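Local coordinates for protein putative rubredoxin reductase (Rhodopseudomonas palustris, PDB 3FG2) that uses its bound FAD to pass electrons, probably from NADH, to the ferredoxin that serves the cytochrome P450 CYP199A2, at residues 111-115 and 116-120; 172-176 and 177-181. One frame throughout, in Å; residues are numbered along the deposited sequence.

Contact 1. Residues 111-115 and 116-120; sequences RMLDV and PNASL
Leu113 lays one flank of its side chain over the methyl of Ala118, with CD2 of Leu113 3.9 Å from CB of Ala118. The leucine has CG anti to N (chi1 -178°), beside the carbonyl carbon, and its CB, CG and CD2 come about equally near the methyl. Two residues on, Val115 packs against the proline that follows it. CG1 of Val115 lies 3.5 Å from CD of Pro116, the two side chains crossing at about a right angle, and CG1 is also 4.2 Å from CB of Ala118. These apolar touches clothe a type II beta turn from Val115 to Ala118, closed by the N-H of Ala118 on the carbonyl O of Val115 at 2.9 Å, although the exact place of that oxygen is less certain. Proline suits the second position, since its ring already fixes the phi needed there, while Asn117 in the third has the positive phi (63°) that asparagine tolerates better than most residues. A type I turn from Asn117 to Leu120 overlaps it, sharing Asn117 and Ala118, with Leu120 N bonded to Asn117 O at 3.1 Å; ahead of the type II turn, an inverse gamma turn is centred on Asp114. Three bends thus lie in the loop between strands 108-110 and 123-124, and strand 207-213 borders it: Val115 and Asn117 both touch Ile210, whose backbone is bonded to that of Pro116. Cutting Val115 back to an alanine removes CG1 and CG2, so Pro116 CD and Ala118 CB would probably lose their contact with CG1 and a gap would open beside Ile210. Ala118 is buried, and its small methyl fits against Leu113. Leu113 N is hydrogen-bonded to Tyr125 OH.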
ATOM      1  N   ARG A 111       1.116 -12.198  -3.107  1.00 29.25           N
ATOM      2  CA  ARG A 111       0.566 -13.151  -4.064  1.00 29.11           C
ATOM      3  C   ARG A 111       1.785 -13.982  -4.469  1.00 26.35           C
ATOM      4  O   ARG A 111       2.738 -13.452  -5.031  1.00 26.78           O
ATOM      5  CB  ARG A 111       0.003 -12.431  -5.281  1.00 33.42           C
ATOM      6  CG  ARG A 111      -0.590 -13.362  -6.313  1.00 36.23           C
ATOM      7  CD  ARG A 111      -0.736 -12.644  -7.629  1.00 41.63           C
ATOM      8  NE  ARG A 111      -1.402 -13.465  -8.628  1.00 46.61           N
ATOM      9  CZ  ARG A 111      -1.335 -13.234  -9.935  1.00 50.73           C
ATOM     10  NH1 ARG A 111      -0.622 -12.206 -10.392  1.00 49.91           N
ATOM     11  NH2 ARG A 111      -1.990 -14.020 -10.784  1.00 51.91           N
ATOM     12  N   MET A 112       1.770 -15.271  -4.168  1.00 24.21           N
ATOM     13  CA  MET A 112       2.908 -16.132  -4.474  1.00 24.74           C
ATOM     14  C   MET A 112       3.266 -16.240  -5.952  1.00 22.46           C
ATOM     15  O   MET A 112       2.392 -16.347  -6.816  1.00 22.33           O
ATOM     16  CB  MET A 112       2.665 -17.534  -3.913  1.00 27.45           C
ATOM     17  CG  MET A 112       2.524 -17.599  -2.394  1.00 32.23           C
ATOM     18  SD  MET A 112       4.061 -17.291  -1.507  1.00 36.84           S
ATOM     19  CE  MET A 112       3.842 -15.587  -1.037  1.00 35.18           C
ATOM     20  N   LEU A 113       4.561 -16.203  -6.241  1.00 20.60           N
ATOM     21  CA  LEU A 113       5.025 -16.336  -7.615  1.00 20.13           C
ATOM     22  C   LEU A 113       4.717 -17.784  -7.998  1.00 20.84           C
ATOM     23  O   LEU A 113       5.243 -18.716  -7.385  1.00 20.76           O
ATOM     24  CB  LEU A 113       6.531 -16.082  -7.699  1.00 19.18           C
ATOM     25  CG  LEU A 113       7.134 -16.133  -9.102  1.00 18.96           C
ATOM     26  CD1 LEU A 113       6.595 -14.967  -9.930  1.00 18.80           C
ATOM     27  CD2 LEU A 113       8.643 -16.071  -9.010  1.00 18.26           C
ATOM     28  N   ASP A 114       3.861 -17.965  -8.998  1.00 20.67           N
ATOM     29  CA  ASP A 114       3.445 -19.292  -9.451  1.00 21.82           C
ATOM     30  C   ASP A 114       4.369 -19.841 -10.541  1.00 21.68           C
ATOM     31  O   ASP A 114       3.949 -20.080 -11.674  1.00 21.20           O
ATOM     32  CB  ASP A 114       2.011 -19.205  -9.973  1.00 21.02           C
ATOM     33  CG  ASP A 114       1.358 -20.564 -10.143  1.00 22.82           C
ATOM     34  OD1 ASP A 114       1.995 -21.601  -9.850  1.00 20.35           O
ATOM     35  OD2 ASP A 114       0.186 -20.584 -10.573  1.00 23.86           O
ATOM     36  N   VAL A 115       5.625 -20.072 -10.181  1.00 22.01           N
ATOM     37  CA  VAL A 115       6.611 -20.552 -11.137  1.00 21.39           C
ATOM     38  C   VAL A 115       7.503 -21.641 -10.535  1.00 20.88           C
ATOM     39  O   VAL A 115       7.722 -21.672  -9.327  1.00 21.46           O
ATOM     40  CB  VAL A 115       7.454 -19.336 -11.614  1.00 22.08           C
ATOM     41  CG1 VAL A 115       8.931 -19.647 -11.575  1.00 25.08           C
ATOM     42  CG2 VAL A 115       7.006 -18.914 -12.998  1.00 21.22           C
ATOM     43  N   PRO A 116       8.021 -22.559 -11.370  1.00 20.66           N
ATOM     44  CA  PRO A 116       8.887 -23.625 -10.855  1.00 20.44           C
ATOM     45  C   PRO A 116      10.041 -23.071 -10.019  1.00 21.69           C
ATOM     46  O   PRO A 116      10.655 -22.059 -10.383  1.00 20.16           O
ATOM     47  CB  PRO A 116       9.369 -24.317 -12.123  1.00 19.60           C
ATOM     48  CG  PRO A 116       8.175 -24.208 -13.021  1.00 19.58           C
ATOM     49  CD  PRO A 116       7.757 -22.755 -12.809  1.00 20.82           C
ATOM     50  N   ASN A 117      10.316 -23.734  -8.895  1.00 21.35           N
ATOM     51  CA  ASN A 117      11.390 -23.323  -7.989  1.00 21.84           C
ATOM     52  C   ASN A 117      11.183 -21.935  -7.366  1.00 22.03           C
ATOM     53  O   ASN A 117      12.088 -21.395  -6.723  1.00 21.96           O
ATOM     54  CB  ASN A 117      12.741 -23.362  -8.717  1.00 22.00           C
ATOM     55  CG  ASN A 117      13.378 -24.750  -8.718  1.00 21.89           C
ATOM     56  OD1 ASN A 117      14.409 -24.968  -9.362  1.00 26.03           O
ATOM     57  ND2 ASN A 117      12.779 -25.686  -7.989  1.00 20.89           N
ATOM     58  N   ALA A 118       9.995 -21.364  -7.537  1.00 21.02           N
ATOM     59  CA  ALA A 118       9.712 -20.042  -6.987  1.00 22.78           C
ATOM     60  C   ALA A 118       9.804 -20.000  -5.466  1.00 23.80           C
ATOM     61  O   ALA A 118       9.918 -18.923  -4.875  1.00 23.13           O
ATOM     62  CB  ALA A 118       8.336 -19.581  -7.423  1.00 23.31           C
ATOM     63  N   SER A 119       9.755 -21.168  -4.835  1.00 22.71           N
ATOM     64  CA  SER A 119       9.815 -21.237  -3.384  1.00 23.62           C
ATOM     65  C   SER A 119      11.192 -21.554  -2.799  1.00 22.57           C
ATOM     66  O   SER A 119      11.298 -21.894  -1.623  1.00 21.84           O
ATOM     67  CB  SER A 119       8.795 -22.254  -2.865  1.00 23.32           C
ATOM     68  OG  SER A 119       9.098 -23.550  -3.338  1.00 22.95           O
ATOM     69  N   LEU A 120      12.246 -21.453  -3.603  1.00 22.47           N
ATOM     70  CA  LEU A 120      13.586 -21.705  -3.084  1.00 24.04           C
ATOM     71  C   LEU A 120      13.896 -20.625  -2.048  1.00 24.89           C
ATOM     72  O   LEU A 120      13.291 -19.555  -2.054  1.00 28.96           O
ATOM     73  CB  LEU A 120      14.622 -21.679  -4.208  1.00 23.75           C
ATOM     74  CG  LEU A 120      14.585 -22.895  -5.142  1.00 26.56           C
ATOM     75  CD1 LEU A 120      15.563 -22.691  -6.285  1.00 24.59           C
ATOM     76  CD2 LEU A 120      14.923 -24.163  -4.361  1.00 24.20           C
TER

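Contact 2. Residues 172-176 and 177-181; sequences ELAPR and VMARV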
ATOM      1  N   GLU A 172       9.382  -6.646 -15.737  1.00 19.66           N
ATOM      2  CA  GLU A 172       7.990  -6.188 -15.766  1.00 19.97           C
ATOM      3  C   GLU A 172       7.283  -6.707 -17.020  1.00 19.65           C
ATOM      4  O   GLU A 172       7.836  -6.650 -18.122  1.00 19.64           O
ATOM      5  CB  GLU A 172       7.918  -4.658 -15.748  1.00 18.70           C
ATOM      6  CG  GLU A 172       6.507  -4.120 -15.963  1.00 19.93           C
ATOM      7  CD  GLU A 172       5.516  -4.621 -14.918  1.00 22.70           C
ATOM      8  OE1 GLU A 172       4.313  -4.741 -15.243  1.00 23.07           O
ATOM      9  OE2 GLU A 172       5.933  -4.888 -13.771  1.00 22.09           O
ATOM     10  N   LEU A 173       6.059  -7.200 -16.853  1.00 19.77           N
ATOM     11  CA  LEU A 173       5.298  -7.727 -17.985  1.00 21.12           C
ATOM     12  C   LEU A 173       4.747  -6.616 -18.876  1.00 20.75           C
ATOM     13  O   LEU A 173       4.655  -6.777 -20.092  1.00 23.08           O
ATOM     14  CB  LEU A 173       4.147  -8.619 -17.502  1.00 19.46           C
ATOM     15  CG  LEU A 173       3.297  -9.226 -18.630  1.00 20.10           C
ATOM     16  CD1 LEU A 173       4.207  -9.981 -19.599  1.00 18.99           C
ATOM     17  CD2 LEU A 173       2.222 -10.155 -18.048  1.00 17.02           C
ATOM     18  N   ALA A 174       4.391  -5.491 -18.269  1.00 19.10           N
ATOM     19  CA  ALA A 174       3.869  -4.355 -19.012  1.00 19.31           C
ATOM     20  C   ALA A 174       4.990  -3.642 -19.767  1.00 19.78           C
ATOM     21  O   ALA A 174       6.173  -3.848 -19.494  1.00 21.07           O
ATOM     22  CB  ALA A 174       3.189  -3.386 -18.056  1.00 18.69           C
ATOM     23  N   PRO A 175       4.630  -2.787 -20.733  1.00 20.97           N
ATOM     24  CA  PRO A 175       5.623  -2.048 -21.518  1.00 21.08           C
ATOM     25  C   PRO A 175       6.331  -0.914 -20.762  1.00 21.06           C
ATOM     26  O   PRO A 175       7.294  -0.337 -21.275  1.00 22.13           O
ATOM     27  CB  PRO A 175       4.807  -1.539 -22.700  1.00 19.97           C
ATOM     28  CG  PRO A 175       3.459  -1.313 -22.080  1.00 20.87           C
ATOM     29  CD  PRO A 175       3.271  -2.555 -21.256  1.00 20.17           C
ATOM     30  N   ARG A 176       5.859  -0.601 -19.554  1.00 19.17           N
ATOM     31  CA  ARG A 176       6.455   0.456 -18.733  1.00 18.85           C
ATOM     32  C   ARG A 176       6.232   0.182 -17.244  1.00 19.73           C
ATOM     33  O   ARG A 176       5.360  -0.603 -16.868  1.00 20.02           O
ATOM     34  CB  ARG A 176       5.868   1.826 -19.103  1.00 18.91           C
ATOM     35  CG  ARG A 176       4.395   2.003 -18.746  1.00 18.13           C
ATOM     36  CD  ARG A 176       3.816   3.276 -19.350  1.00 16.75           C
ATOM     37  NE  ARG A 176       2.365   3.320 -19.193  1.00 19.59           N
ATOM     38  CZ  ARG A 176       1.742   3.695 -18.081  1.00 19.74           C
ATOM     39  NH1 ARG A 176       2.443   4.070 -17.021  1.00 22.52           N
ATOM     40  NH2 ARG A 176       0.417   3.684 -18.024  1.00 19.48           N
ATOM     41  N   VAL A 177       7.025   0.832 -16.399  1.00 17.90           N
ATOM     42  CA  VAL A 177       6.927   0.637 -14.960  1.00 19.12           C
ATOM     43  C   VAL A 177       5.713   1.306 -14.320  1.00 20.13           C
ATOM     44  O   VAL A 177       5.189   2.283 -14.836  1.00 20.00           O
ATOM     45  CB  VAL A 177       8.201   1.154 -14.248  1.00 19.91           C
ATOM     46  CG1 VAL A 177       9.420   0.410 -14.771  1.00 17.72           C
ATOM     47  CG2 VAL A 177       8.363   2.648 -14.470  1.00 16.93           C
ATOM     48  N   MET A 178       5.275   0.759 -13.188  1.00 20.37           N
ATOM     49  CA  MET A 178       4.140   1.295 -12.456  1.00 20.43           C
ATOM     50  C   MET A 178       2.897   1.473 -13.331  1.00 20.66           C
ATOM     51  O   MET A 178       2.062   2.334 -13.060  1.00 20.86           O
ATOM     52  CB  MET A 178       4.532   2.637 -11.830  1.00 19.30           C
ATOM     53  CG  MET A 178       5.712   2.552 -10.853  1.00 20.23           C
ATOM     54  SD  MET A 178       6.153   4.148 -10.134  1.00 18.13           S
ATOM     55  CE  MET A 178       7.352   4.736 -11.293  1.00 19.84           C
ATOM     56  N   ALA A 179       2.770   0.647 -14.366  1.00 21.25           N
ATOM     57  CA  ALA A 179       1.653   0.734 -15.309  1.00 21.52           C
ATOM     58  C   ALA A 179       0.265   0.717 -14.674  1.00 23.25           C
ATOM     59  O   ALA A 179      -0.696   1.259 -15.232  1.00 20.91           O
ATOM     60  CB  ALA A 179       1.762  -0.387 -16.340  1.00 20.38           C
ATOM     61  N   ARG A 180       0.167   0.090 -13.510  1.00 25.85           N
ATOM     62  CA  ARG A 180      -1.094  -0.012 -12.787  1.00 28.27           C
ATOM     63  C   ARG A 180      -1.440   1.260 -12.008  1.00 29.41           C
ATOM     64  O   ARG A 180      -2.600   1.462 -11.640  1.00 27.90           O
ATOM     65  CB  ARG A 180      -1.017  -1.193 -11.810  1.00 31.14           C
ATOM     66  CG  ARG A 180      -2.218  -1.390 -10.891  1.00 34.32           C
ATOM     67  CD  ARG A 180      -3.454  -1.870 -11.657  1.00 40.46           C
ATOM     68  NE  ARG A 180      -4.409  -0.790 -11.889  1.00 43.64           N
ATOM     69  CZ  ARG A 180      -5.374  -0.440 -11.044  1.00 45.38           C
ATOM     70  NH1 ARG A 180      -5.533  -1.088  -9.897  1.00 47.12           N
ATOM     71  NH2 ARG A 180      -6.173   0.571 -11.342  1.00 46.89           N
ATOM     72  N   VAL A 181      -0.454   2.128 -11.778  1.00 28.66           N
ATOM     73  CA  VAL A 181      -0.707   3.317 -10.972  1.00 29.67           C
ATOM     74  C   VAL A 181      -0.309   4.719 -11.446  1.00 29.98           C
ATOM     75  O   VAL A 181      -0.764   5.699 -10.858  1.00 32.21           O
ATOM     76  CB  VAL A 181      -0.109   3.124  -9.559  1.00 30.40           C
ATOM     77  CG1 VAL A 181      -0.869   2.038  -8.813  1.00 28.20           C
ATOM     78  CG2 VAL A 181       1.360   2.735  -9.669  1.00 31.09           C
TER
HETATM   79  O   HOH W   1      -1.472   3.568 -15.884  1.00 22.59           O
HETATM   80  O   HOH W   2       3.847  -1.702 -14.498  1.00 39.58           O
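In the second Rossmann-type domain, the loop that leaves strand 167-171 and leads to helix 184-196 makes a type II beta turn from Arg176 to Ala179, and contact 2 is built round it. The turn is open, Arg176 O and Ala179 N being 3.8 Å apart, and water 2 bridges them, giving a hydrogen to Arg176 O at 3.0 Å and taking one from Ala179 N. Met178 holds the third position with positive phi; its long apolar side chain meets Phe152, Leu155 and Phe190, whereas Val177 packs on Leu155. Two small residues meet where CB of Ala174 lies 3.7 Å from CB of Ala179. Glu172 braces the approach to the turn: its OE1 takes the N-H of Ala174 at 3.1 Å in a fairly straight bond (162°), from the anti side and 30° out of the carboxylate plane. OE2 of the same glutamate accepts from Ala150 N, in the glycine-rich turn after strand 144-148. An acid near the end of the second strand of such a domain commonly holds the adenosine ribose of NADH, and Glu172 is placed consistently with that role, inferred here from the fold. Arg176 folds back over the turn. Its CG sits between the backbone N and the carbonyl carbon (chi1 68°), and the chain then runs extended to NE, carrying the flat head across Ala179. NH1 is held by Ser187 OG and Val182 O, and the same serine hydroxyl is bonded to Val177 O, which ties the loop to helix 184-196. One face of the guanidinium lies over Ala179 CA, 3.7 Å from its plane and off toward the rim, while NH2 of Arg176 gives a hydrogen to water 1 at 2.9 Å, which passes one on to Ala179 O.

How the contacts relate
The two contacts follow in series along the chain, contact 1 ending well before contact 2 begins, with their centres 21 Å apart and nearest atoms about 8 Å apart, so neither touches the other. Contact 1 lies at the surface, in the loop that enters outermost strand 123-124 of the second five-stranded parallel sheet; contact 2 is partly buried and follows strand 167-171, which lies on the far side of 144-148 and 232-235 in the same sheet. Both loops therefore shape one Rossmann-type domain: contact 1 leads into an edge strand, contact 2 follows an inner one. The Met178 side chain of contact 2 is about 11 Å from FAD, whereas contact 1 is remote from the annotated sites.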